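Local atomic coordinates of polyhedrin (Simulium ubiquitum cypovirus, PDB entry 5A9A), a protein that probably builds the crystalline occlusion bodies (polyhedra) of an insect cypovirus, in which virus particles are embedded, and binds UTP in the crystal. Residues A[37-42]-A[105-110]; A[45-50]-A[209-214]; A[120-125]-A[170-175]; A[157-162]-A[223-228]. All coordinates share one frame; numbering follows the deposited sequence.

How the contacts relate
Contact 1 (37-42 with 105-110) pairs two central strands of the six-stranded antiparallel sheet, and the other three contacts touch it. Contact 2, its centre about 10 Å away, joins the next strand, 47-54, to the start of helix 211-221; contact 4, about 8 Å from contact 1 between centres, sets strand 157-163 against the chain that follows this helix. Contact 3, centred about 12 Å from contact 1, belongs to the four-stranded sheet. Along the chain contact 1 closes before contact 3 opens, contact 2 interleaves with contacts 1 and 4, and contacts 3 and 4 also interleave. The six-stranded sheet is thus covered on one face by the second sheet and on the other by helix 211-221 and the strand after it.

Contact 1. Residues A[37-42]-A[105-110]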
# COMPACT_ATOMS: atom_id res chain seq x y z
N ALA A 37 8.34 -10.26 -11.96
CA ALA A 37 7.59 -9.65 -13.05
C ALA A 37 6.26 -10.37 -13.25
O ALA A 37 6.23 -11.56 -13.57
CB ALA A 37 8.40 -9.67 -14.34
N ILE A 38 5.17 -9.64 -13.03
CA ILE A 38 3.84 -10.15 -13.36
C ILE A 38 3.50 -9.69 -14.77
O ILE A 38 3.47 -8.49 -15.04
CB ILE A 38 2.76 -9.60 -12.41
CG1 ILE A 38 3.18 -9.79 -10.94
CG2 ILE A 38 1.43 -10.28 -12.68
CD1 ILE A 38 3.30 -11.24 -10.50
N ILE A 39 3.26 -10.64 -15.67
CA ILE A 39 3.00 -10.32 -17.06
C ILE A 39 1.64 -10.85 -17.51
O ILE A 39 1.39 -12.06 -17.47
CB ILE A 39 4.08 -10.93 -17.98
CG1 ILE A 39 5.47 -10.64 -17.42
CG2 ILE A 39 3.93 -10.39 -19.40
CD1 ILE A 39 6.56 -11.45 -18.08
N PHE A 40 0.76 -9.94 -17.93
CA PHE A 40 -0.54 -10.33 -18.45
C PHE A 40 -0.51 -10.37 -19.97
O PHE A 40 0.13 -9.53 -20.61
CB PHE A 40 -1.62 -9.35 -17.99
CG PHE A 40 -1.86 -9.37 -16.50
CD1 PHE A 40 -2.74 -10.27 -15.93
CD2 PHE A 40 -1.20 -8.47 -15.68
CE1 PHE A 40 -2.96 -10.28 -14.57
CE2 PHE A 40 -1.42 -8.47 -14.31
CZ PHE A 40 -2.30 -9.38 -13.76
N ILE A 41 -1.21 -11.35 -20.55
CA ILE A 41 -1.36 -11.44 -21.99
C ILE A 41 -2.79 -11.08 -22.36
O ILE A 41 -3.73 -11.50 -21.69
CB ILE A 41 -1.06 -12.86 -22.50
CG1 ILE A 41 0.26 -13.37 -21.92
CG2 ILE A 41 -1.02 -12.88 -24.02
CD1 ILE A 41 0.65 -14.76 -22.38
N TYR A 42 -2.95 -10.31 -23.43
CA TYR A 42 -4.28 -9.80 -23.80
C TYR A 42 -4.75 -10.28 -25.17
O TYR A 42 -4.01 -10.92 -25.91
CB TYR A 42 -4.28 -8.28 -23.72
CG TYR A 42 -4.13 -7.80 -22.30
CD1 TYR A 42 -2.87 -7.63 -21.73
CD2 TYR A 42 -5.24 -7.56 -21.50
CE1 TYR A 42 -2.72 -7.21 -20.43
CE2 TYR A 42 -5.11 -7.14 -20.20
CZ TYR A 42 -3.85 -6.96 -19.66
OH TYR A 42 -3.71 -6.55 -18.36
N ALA A 105 -4.29 -14.67 -20.02
CA ALA A 105 -3.31 -15.47 -19.30
C ALA A 105 -2.37 -14.60 -18.48
O ALA A 105 -2.26 -13.40 -18.71
CB ALA A 105 -2.51 -16.31 -20.29
N ILE A 106 -1.71 -15.23 -17.51
CA ILE A 106 -0.71 -14.55 -16.69
C ILE A 106 0.60 -15.32 -16.74
O ILE A 106 0.60 -16.55 -16.71
CB ILE A 106 -1.13 -14.46 -15.21
CG1 ILE A 106 -2.61 -14.14 -15.08
CG2 ILE A 106 -0.28 -13.43 -14.48
CD1 ILE A 106 -3.13 -14.28 -13.65
N MET A 107 1.71 -14.60 -16.82
CA MET A 107 3.02 -15.21 -16.67
C MET A 107 3.74 -14.53 -15.52
O MET A 107 3.75 -13.30 -15.42
CB MET A 107 3.84 -15.08 -17.95
CG MET A 107 3.21 -15.75 -19.16
SD MET A 107 4.27 -15.69 -20.61
CE MET A 107 4.34 -13.92 -20.91
N ILE A 108 4.34 -15.33 -14.64
CA ILE A 108 5.05 -14.78 -13.49
C ILE A 108 6.49 -15.25 -13.46
O ILE A 108 6.77 -16.45 -13.35
CB ILE A 108 4.36 -15.14 -12.17
CG1 ILE A 108 2.90 -14.68 -12.18
CG2 ILE A 108 5.11 -14.51 -11.00
CD1 ILE A 108 2.15 -14.97 -10.90
N SER A 109 7.41 -14.29 -13.56
CA SER A 109 8.83 -14.56 -13.44
C SER A 109 9.30 -14.13 -12.06
O SER A 109 9.38 -12.94 -11.77
CB SER A 109 9.60 -13.80 -14.52
OG SER A 109 11.00 -13.91 -14.33
N ALA A 110 9.61 -15.11 -11.21
CA ALA A 110 10.07 -14.82 -9.85
C ALA A 110 11.56 -15.10 -9.74
O ALA A 110 12.02 -16.19 -10.06
CB ALA A 110 9.29 -15.66 -8.85
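Residues 37-42 and 105-110 form a buried antiparallel strand pairing in the middle of the six-stranded sheet, with Ala37 opposite Ser109 and Ile41 opposite Ala105. Five backbone hydrogen bonds tie them together; the shortest, Met107 N to Ile39 O at 2.6 Å, is nearly straight at 171°. Ile39 N returns a bond to Met107 O. Between these pairs the alpha carbons come closer, 4.6 Å from Phe40 CA to Ile106 CA.

On the face carrying Ile38, Phe40, Ile106 and Ile108, the side chains stand side by side. Ile38 CD1 lies 3.8 Å from Ile108 CG2, brought over by a bend at chi2 (-65°). Phe40 CE1 packs 3.9 Å from Ile106 CG1, with Ile106 CG2 over one face of the ring. This sheet face packs against the four-stranded sheet in a beta sandwich, where Ile106 meets Leu171 and Ile108 meets Val121.

The reverse face is covered by helix 211-221, whose Leu214 touches Ile39 and Met107. Here Met107 bends at chi3 (-65°), and its terminal CE meets Ile39 CG2 at 3.9 Å and Ile41 CD1 at 4.1 Å. Ala105 CB touches the same Ile41 CD1, while Ser109 OG bonds Cys224 O beyond the strand pair.

Contact 2. Residues A[45-50]-A[209-214]; sequences GSYRLI and DNEGDL
Tyr47 and Leu214 form the tight, buried side of this strand-to-helix contact. Leu214 CD2 sits over the centre of the tyrosine ring, 3.8 Å from its centroid and 11° off the ring normal, a CH-pi contact in which the two side chains cross at about a right angle. The ring edge meets the chain entering the helix, with Tyr47 CE1 3.5 Å from Asn210 C. Leu214 CG, anti to the backbone N (chi1 176°), extends toward the strand, and the other branch, CD1, reaches Leu49 CD1 at 3.8 Å.

The helix begins just here: Asn210 is its N-cap, and OD1 accepts from Asp213 N at 3.0 Å, with the donor above the carbonyl plane, and more weakly from Gly212 N. The first turn of helix 211-221 packs on strand 47-54 of the six-stranded sheet.

Toward solvent the contact thins to Ser46 and Asp209. Ser46 OG donates to Asp209 O at 2.5 Å, a short bond to a main-chain oxygen, while the exposed Asp209 side chain starts out away from the strand. At the hydroxyl end of the ring, Glu211 CB is 3.5 Å from Tyr47 OH, and its carboxylate oxygens are hydrogen-bonded to Tyr225 OH and Ser228 OG.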
# COMPACT_ATOMS: atom_id res chain seq x y z
N GLY A 45 -2.88 -9.78 -28.29
CA GLY A 45 -1.62 -10.50 -28.41
C GLY A 45 -0.44 -9.77 -27.78
O GLY A 45 0.70 -10.20 -27.91
N SER A 46 -0.72 -8.67 -27.09
CA SER A 46 0.34 -7.88 -26.47
C SER A 46 0.35 -8.06 -24.96
O SER A 46 -0.53 -8.72 -24.40
CB SER A 46 0.19 -6.40 -26.82
OG SER A 46 0.36 -6.20 -28.21
N TYR A 47 1.34 -7.47 -24.31
CA TYR A 47 1.60 -7.72 -22.89
C TYR A 47 1.55 -6.46 -22.04
O TYR A 47 1.81 -5.36 -22.52
CB TYR A 47 2.97 -8.38 -22.74
CG TYR A 47 3.15 -9.61 -23.60
CD1 TYR A 47 3.61 -9.49 -24.90
CD2 TYR A 47 2.84 -10.87 -23.12
CE1 TYR A 47 3.77 -10.61 -25.70
CE2 TYR A 47 3.00 -11.99 -23.91
CZ TYR A 47 3.46 -11.85 -25.20
OH TYR A 47 3.62 -12.97 -25.99
N ARG A 48 1.21 -6.65 -20.77
CA ARG A 48 1.35 -5.60 -19.77
C ARG A 48 2.16 -6.18 -18.62
O ARG A 48 1.75 -7.16 -18.00
CB ARG A 48 -0.02 -5.13 -19.28
CG ARG A 48 0.04 -3.93 -18.35
CD ARG A 48 -1.35 -3.48 -17.94
NE ARG A 48 -2.07 -4.51 -17.20
CZ ARG A 48 -2.59 -4.36 -15.99
NH1 ARG A 48 -2.52 -3.19 -15.36
NH2 ARG A 48 -3.22 -5.37 -15.41
N LEU A 49 3.30 -5.57 -18.34
CA LEU A 49 4.25 -6.12 -17.39
C LEU A 49 4.40 -5.22 -16.16
O LEU A 49 4.66 -4.03 -16.28
CB LEU A 49 5.62 -6.32 -18.06
CG LEU A 49 6.69 -7.04 -17.25
CD1 LEU A 49 7.69 -7.72 -18.18
CD2 LEU A 49 7.41 -6.09 -16.30
N ILE A 50 4.23 -5.81 -14.98
CA ILE A 50 4.38 -5.07 -13.74
C ILE A 50 5.58 -5.59 -12.96
O ILE A 50 5.63 -6.76 -12.56
CB ILE A 50 3.12 -5.14 -12.87
CG1 ILE A 50 1.90 -4.67 -13.68
CG2 ILE A 50 3.28 -4.28 -11.63
CD1 ILE A 50 1.24 -5.78 -14.48
N ASP A 209 4.58 -4.66 -27.08
CA ASP A 209 3.77 -5.01 -28.24
C ASP A 209 3.72 -6.51 -28.54
O ASP A 209 2.67 -7.06 -28.85
CB ASP A 209 4.27 -4.29 -29.49
CG ASP A 209 3.99 -2.80 -29.45
OD1 ASP A 209 3.25 -2.34 -28.56
OD2 ASP A 209 4.50 -2.09 -30.34
N ASN A 210 4.88 -7.16 -28.46
CA ASN A 210 5.00 -8.54 -28.92
C ASN A 210 6.02 -9.32 -28.10
O ASN A 210 6.70 -8.76 -27.24
CB ASN A 210 5.40 -8.56 -30.40
CG ASN A 210 6.75 -7.91 -30.64
OD1 ASN A 210 7.79 -8.53 -30.42
ND2 ASN A 210 6.74 -6.66 -31.08
N GLU A 211 6.13 -10.62 -28.36
CA GLU A 211 6.97 -11.48 -27.53
C GLU A 211 8.46 -11.25 -27.76
O GLU A 211 9.28 -11.51 -26.88
CB GLU A 211 6.63 -12.96 -27.73
CG GLU A 211 7.35 -13.85 -26.74
CD GLU A 211 6.91 -15.30 -26.80
OE1 GLU A 211 6.41 -15.73 -27.86
OE2 GLU A 211 7.06 -16.01 -25.78
N GLY A 212 8.82 -10.76 -28.94
CA GLY A 212 10.20 -10.42 -29.23
C GLY A 212 10.68 -9.31 -28.32
O GLY A 212 11.76 -9.39 -27.74
N ASP A 213 9.86 -8.27 -28.20
CA ASP A 213 10.17 -7.15 -27.32
C ASP A 213 10.20 -7.60 -25.86
O ASP A 213 10.98 -7.09 -25.05
CB ASP A 213 9.13 -6.04 -27.50
CG ASP A 213 9.19 -5.39 -28.87
OD1 ASP A 213 9.94 -5.89 -29.73
OD2 ASP A 213 8.50 -4.37 -29.09
N LEU A 214 9.34 -8.56 -25.52
CA LEU A 214 9.27 -9.07 -24.16
C LEU A 214 10.52 -9.88 -23.81
O LEU A 214 11.10 -9.70 -22.74
CB LEU A 214 8.02 -9.93 -23.98
CG LEU A 214 7.86 -10.62 -22.62
CD1 LEU A 214 7.94 -9.61 -21.48
CD2 LEU A 214 6.54 -11.38 -22.57

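Contact 3. Residues A[120-125]-A[170-175]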
# COMPACT_ATOMS: atom_id res chain seq x y z
N ARG A 120 3.33 -18.43 -2.51
CA ARG A 120 1.91 -18.63 -2.78
C ARG A 120 1.50 -17.74 -3.94
O ARG A 120 1.73 -16.53 -3.91
CB ARG A 120 1.06 -18.29 -1.56
CG ARG A 120 1.40 -19.06 -0.29
CD ARG A 120 1.03 -20.53 -0.39
NE ARG A 120 1.21 -21.21 0.89
CZ ARG A 120 2.31 -21.86 1.26
NH1 ARG A 120 3.36 -21.93 0.44
NH2 ARG A 120 2.38 -22.44 2.45
N VAL A 121 0.90 -18.34 -4.96
CA VAL A 121 0.28 -17.59 -6.05
C VAL A 121 -1.12 -18.13 -6.25
O VAL A 121 -1.30 -19.31 -6.57
CB VAL A 121 1.07 -17.72 -7.36
CG1 VAL A 121 0.34 -17.00 -8.49
CG2 VAL A 121 2.48 -17.16 -7.20
N GLU A 122 -2.12 -17.28 -6.05
CA GLU A 122 -3.50 -17.74 -6.05
C GLU A 122 -4.37 -16.94 -7.00
O GLU A 122 -4.40 -15.71 -6.95
CB GLU A 122 -4.06 -17.69 -4.64
CG GLU A 122 -5.38 -18.43 -4.47
CD GLU A 122 -5.69 -18.77 -3.02
OE1 GLU A 122 -5.95 -17.83 -2.24
OE2 GLU A 122 -5.66 -19.97 -2.67
N VAL A 123 -5.07 -17.65 -7.88
CA VAL A 123 -6.06 -17.03 -8.75
C VAL A 123 -7.37 -16.96 -7.98
O VAL A 123 -8.02 -17.98 -7.74
CB VAL A 123 -6.24 -17.83 -10.05
CG1 VAL A 123 -7.23 -17.12 -10.96
CG2 VAL A 123 -4.90 -18.01 -10.74
N GLU A 124 -7.75 -15.75 -7.59
CA GLU A 124 -8.92 -15.55 -6.74
C GLU A 124 -10.14 -15.26 -7.59
O GLU A 124 -10.02 -15.06 -8.80
CB GLU A 124 -8.66 -14.38 -5.78
CG GLU A 124 -7.30 -14.43 -5.10
CD GLU A 124 -7.19 -15.56 -4.08
OE1 GLU A 124 -8.14 -16.36 -3.97
OE2 GLU A 124 -6.15 -15.64 -3.40
N ASN A 125 -11.31 -15.23 -6.97
CA ASN A 125 -12.53 -14.89 -7.69
C ASN A 125 -12.68 -13.37 -7.79
O ASN A 125 -11.76 -12.63 -7.47
CB ASN A 125 -13.76 -15.53 -7.03
CG ASN A 125 -14.00 -15.04 -5.62
OD1 ASN A 125 -13.59 -13.95 -5.24
ND2 ASN A 125 -14.69 -15.86 -4.83
N SER A 170 -9.11 -12.73 -10.24
CA SER A 170 -8.12 -11.75 -9.84
C SER A 170 -6.90 -12.50 -9.31
O SER A 170 -6.77 -13.70 -9.54
CB SER A 170 -8.70 -10.80 -8.79
OG SER A 170 -9.17 -11.51 -7.65
N LEU A 171 -6.01 -11.81 -8.60
CA LEU A 171 -4.72 -12.41 -8.25
C LEU A 171 -4.19 -11.94 -6.90
O LEU A 171 -4.26 -10.76 -6.56
CB LEU A 171 -3.70 -12.09 -9.34
CG LEU A 171 -2.35 -12.81 -9.26
CD1 LEU A 171 -2.50 -14.27 -9.65
CD2 LEU A 171 -1.33 -12.13 -10.16
N LYS A 172 -3.66 -12.89 -6.13
CA LYS A 172 -2.98 -12.59 -4.87
C LYS A 172 -1.71 -13.44 -4.80
O LYS A 172 -1.73 -14.61 -5.18
CB LYS A 172 -3.90 -12.90 -3.67
CG LYS A 172 -3.43 -12.28 -2.36
CD LYS A 172 -4.48 -12.43 -1.25
CE LYS A 172 -4.54 -13.85 -0.71
NZ LYS A 172 -5.50 -13.99 0.43
N PHE A 173 -0.61 -12.85 -4.33
CA PHE A 173 0.67 -13.56 -4.35
C PHE A 173 1.60 -13.21 -3.20
O PHE A 173 1.48 -12.14 -2.59
CB PHE A 173 1.39 -13.30 -5.68
CG PHE A 173 1.50 -11.84 -6.03
CD1 PHE A 173 2.58 -11.09 -5.59
CD2 PHE A 173 0.53 -11.23 -6.80
CE1 PHE A 173 2.68 -9.75 -5.91
CE2 PHE A 173 0.63 -9.89 -7.13
CZ PHE A 173 1.71 -9.15 -6.68
N LYS A 174 2.54 -14.11 -2.93
CA LYS A 174 3.54 -13.93 -1.89
C LYS A 174 4.84 -14.61 -2.29
O LYS A 174 4.86 -15.81 -2.53
CB LYS A 174 3.04 -14.52 -0.56
CG LYS A 174 3.95 -14.23 0.62
CD LYS A 174 4.24 -15.48 1.44
CE LYS A 174 3.00 -16.00 2.14
NZ LYS A 174 3.36 -16.90 3.27
N PHE A 175 5.92 -13.84 -2.36
CA PHE A 175 7.24 -14.38 -2.66
C PHE A 175 8.23 -13.94 -1.59
O PHE A 175 8.81 -12.86 -1.69
CB PHE A 175 7.72 -13.91 -4.04
CG PHE A 175 6.80 -14.27 -5.16
CD1 PHE A 175 6.89 -15.50 -5.79
CD2 PHE A 175 5.83 -13.38 -5.59
CE1 PHE A 175 6.03 -15.84 -6.82
CE2 PHE A 175 4.97 -13.71 -6.63
CZ PHE A 175 5.08 -14.94 -7.24
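Strands 120-124 and 170-176 pair antiparallel in the four-stranded sheet, with Arg120 opposite Lys174 and Glu124 opposite Ser170. The backbone supplies six hydrogen bonds. Lys174 N to Arg120 O is the shortest at 2.7 Å, and Glu122 N reaches Lys172 O almost straight out from the carbonyl, with a C=O...N angle of 173°. At the Glu124-Ser170 end the geometry changes: both donor nitrogens stand well above the planes of the carbonyls they reach. Three CA-H...O contacts run between these bonds, including Phe173 CA to Arg120 O at 3.2 Å.

The apolar contacts lie on the face turned toward the six-stranded sheet. The two branches of Val121 divide the work: CG2, anti to the carbonyl carbon, meets Phe175 CZ obliquely at 3.4 Å, while CG1, anti to the backbone N (chi1 176°), touches Leu171 CD1 at 4.1 Å. Ile108 and Ile106 of strand 105-111 pack against this group. Phe173 swings away from strand 120-124 and meets Tyr52 edge-to-face.

The polar face is crowded with charges. Lys172 NZ stays 4.2 Å from Glu124 OE2, beyond a salt bridge; it bonds Ala139 O and makes a cation-pi contact with Trp140. Glu122 is held by Gly141 N and Asn130 ND2, and Lys174 has a weak bond to Asn197 of a third subunit. At the strand end, Ser170 OG lies between its own backbone N and carbonyl carbon (chi1 57°) and donates to Asn125 O at 2.8 Å.

Contact 4. Residues A[157-162]-A[223-228]; sequences GRFLYI and LCYIDS
The extended backbones of Gly157-Phe159 and Cys224-Ile226 pass one another without pairing as strands: the nearest alpha carbons, Gly157 CA and Cys224 CA, are 5.7 Å apart, and Phe159 CA and Tyr225 CA 6.5 Å. The contact is made by side chains, laid partly against main chain and partly against one another. The alpha carbons approach most closely at Gly157, and the Cys224 sulphur lies beside it, with Cys224 SG 3.7 Å from Gly157 C and 3.2 Å from Arg158 O.

Phe159 carries most of the remaining contact. Its CG is anti to the backbone N (chi1 -169°), and the ring lies against residues 224-226 so that one face covers a peptide unit, with Ile226 N 3.7 Å above the plane, over the ring centre. Ile226 runs past the phenylalanine in the opposite direction, its CG1 3.6 Å from Phe159 CD2 and its CD1 reaching back to Phe159 CB. Tyr225 lies alongside instead, pointing the same way. Its CD1 is 3.6 Å from Phe159 CE1, with the ring planes 79° apart in an oblique pairing.

Phe159 belongs to strand 157-163 of the six-stranded sheet, between strands 105-111 and 151-152, and also touches Met107. Residues 225-226 pair with 232-234 in a small two-stranded sheet laid over the face of the six-stranded sheet that carries Phe159 and Met107. Tyr225 leans on Leu214 and Ile215 of helix 211-221, and its OH bonds Glu211 in the helix's first turn.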
# COMPACT_ATOMS: atom_id res chain seq x y z
N GLY A 157 15.82 -18.42 -10.50
CA GLY A 157 14.54 -18.03 -11.07
C GLY A 157 13.62 -19.16 -11.47
O GLY A 157 14.06 -20.19 -11.97
N ARG A 158 12.32 -18.94 -11.26
CA ARG A 158 11.29 -19.87 -11.71
C ARG A 158 10.19 -19.10 -12.41
O ARG A 158 10.02 -17.90 -12.18
CB ARG A 158 10.74 -20.67 -10.53
CG ARG A 158 11.82 -21.38 -9.72
CD ARG A 158 11.24 -22.45 -8.81
NE ARG A 158 12.29 -23.13 -8.05
CZ ARG A 158 12.07 -24.05 -7.12
NH1 ARG A 158 10.84 -24.42 -6.82
NH2 ARG A 158 13.10 -24.60 -6.49
N PHE A 159 9.42 -19.79 -13.25
CA PHE A 159 8.50 -19.15 -14.18
C PHE A 159 7.17 -19.91 -14.19
O PHE A 159 7.15 -21.13 -14.31
CB PHE A 159 9.13 -19.15 -15.58
CG PHE A 159 8.42 -18.29 -16.58
CD1 PHE A 159 8.62 -16.92 -16.61
CD2 PHE A 159 7.57 -18.86 -17.51
CE1 PHE A 159 7.98 -16.13 -17.54
CE2 PHE A 159 6.92 -18.07 -18.45
CZ PHE A 159 7.13 -16.71 -18.46
N LEU A 160 6.07 -19.18 -14.05
CA LEU A 160 4.74 -19.80 -13.96
C LEU A 160 3.79 -19.26 -15.03
O LEU A 160 3.71 -18.04 -15.24
CB LEU A 160 4.14 -19.57 -12.58
CG LEU A 160 2.76 -20.19 -12.33
CD1 LEU A 160 2.85 -21.71 -12.24
CD2 LEU A 160 2.15 -19.63 -11.06
N TYR A 161 3.08 -20.16 -15.69
CA TYR A 161 2.05 -19.78 -16.65
C TYR A 161 0.66 -20.07 -16.08
O TYR A 161 0.40 -21.16 -15.57
CB TYR A 161 2.23 -20.52 -17.97
CG TYR A 161 1.18 -20.20 -19.01
CD1 TYR A 161 -0.00 -20.93 -19.08
CD2 TYR A 161 1.36 -19.16 -19.91
CE1 TYR A 161 -0.97 -20.64 -20.02
CE2 TYR A 161 0.40 -18.86 -20.86
CZ TYR A 161 -0.76 -19.60 -20.91
OH TYR A 161 -1.72 -19.30 -21.85
N ILE A 162 -0.23 -19.08 -16.17
CA ILE A 162 -1.59 -19.25 -15.69
C ILE A 162 -2.59 -18.88 -16.78
O ILE A 162 -2.69 -17.72 -17.16
CB ILE A 162 -1.87 -18.35 -14.47
CG1 ILE A 162 -0.86 -18.64 -13.35
CG2 ILE A 162 -3.29 -18.55 -13.97
CD1 ILE A 162 -1.06 -17.79 -12.12
N LEU A 223 15.67 -11.35 -15.89
CA LEU A 223 14.59 -12.04 -15.21
C LEU A 223 14.28 -13.27 -16.05
O LEU A 223 14.27 -13.18 -17.28
CB LEU A 223 13.37 -11.13 -15.12
CG LEU A 223 13.63 -9.78 -14.45
CD1 LEU A 223 12.44 -8.84 -14.61
CD2 LEU A 223 13.95 -9.99 -12.97
N CYS A 224 14.03 -14.41 -15.41
CA CYS A 224 13.88 -15.64 -16.17
C CYS A 224 12.62 -15.60 -17.02
O CYS A 224 11.61 -15.00 -16.63
CB CYS A 224 13.88 -16.87 -15.26
SG CYS A 224 12.40 -17.12 -14.25
N TYR A 225 12.69 -16.21 -18.19
CA TYR A 225 11.57 -16.21 -19.11
C TYR A 225 11.56 -17.47 -19.96
O TYR A 225 12.59 -17.89 -20.47
CB TYR A 225 11.62 -14.99 -20.03
CG TYR A 225 10.43 -14.91 -20.96
CD1 TYR A 225 9.19 -14.50 -20.50
CD2 TYR A 225 10.55 -15.25 -22.30
CE1 TYR A 225 8.10 -14.44 -21.35
CE2 TYR A 225 9.47 -15.19 -23.16
CZ TYR A 225 8.24 -14.78 -22.67
OH TYR A 225 7.16 -14.71 -23.52
N ILE A 226 10.38 -18.07 -20.09
CA ILE A 226 10.17 -19.20 -20.98
C ILE A 226 9.18 -18.74 -22.04
O ILE A 226 8.08 -18.31 -21.72
CB ILE A 226 9.62 -20.41 -20.22
CG1 ILE A 226 10.41 -20.63 -18.93
CG2 ILE A 226 9.65 -21.65 -21.10
CD1 ILE A 226 10.04 -21.90 -18.18
N ASP A 227 9.57 -18.82 -23.31
CA ASP A 227 8.75 -18.26 -24.37
C ASP A 227 7.59 -19.16 -24.74
O ASP A 227 7.43 -20.25 -24.19
CB ASP A 227 9.60 -17.92 -25.61
CG ASP A 227 10.25 -19.15 -26.23
OD1 ASP A 227 9.60 -20.22 -26.28
OD2 ASP A 227 11.40 -19.03 -26.70
N SER A 228 6.78 -18.71 -25.69
CA SER A 228 5.55 -19.40 -26.06
C SER A 228 5.80 -20.80 -26.63
O SER A 228 4.88 -21.61 -26.72
CB SER A 228 4.76 -18.57 -27.07
OG SER A 228 5.56 -18.23 -28.20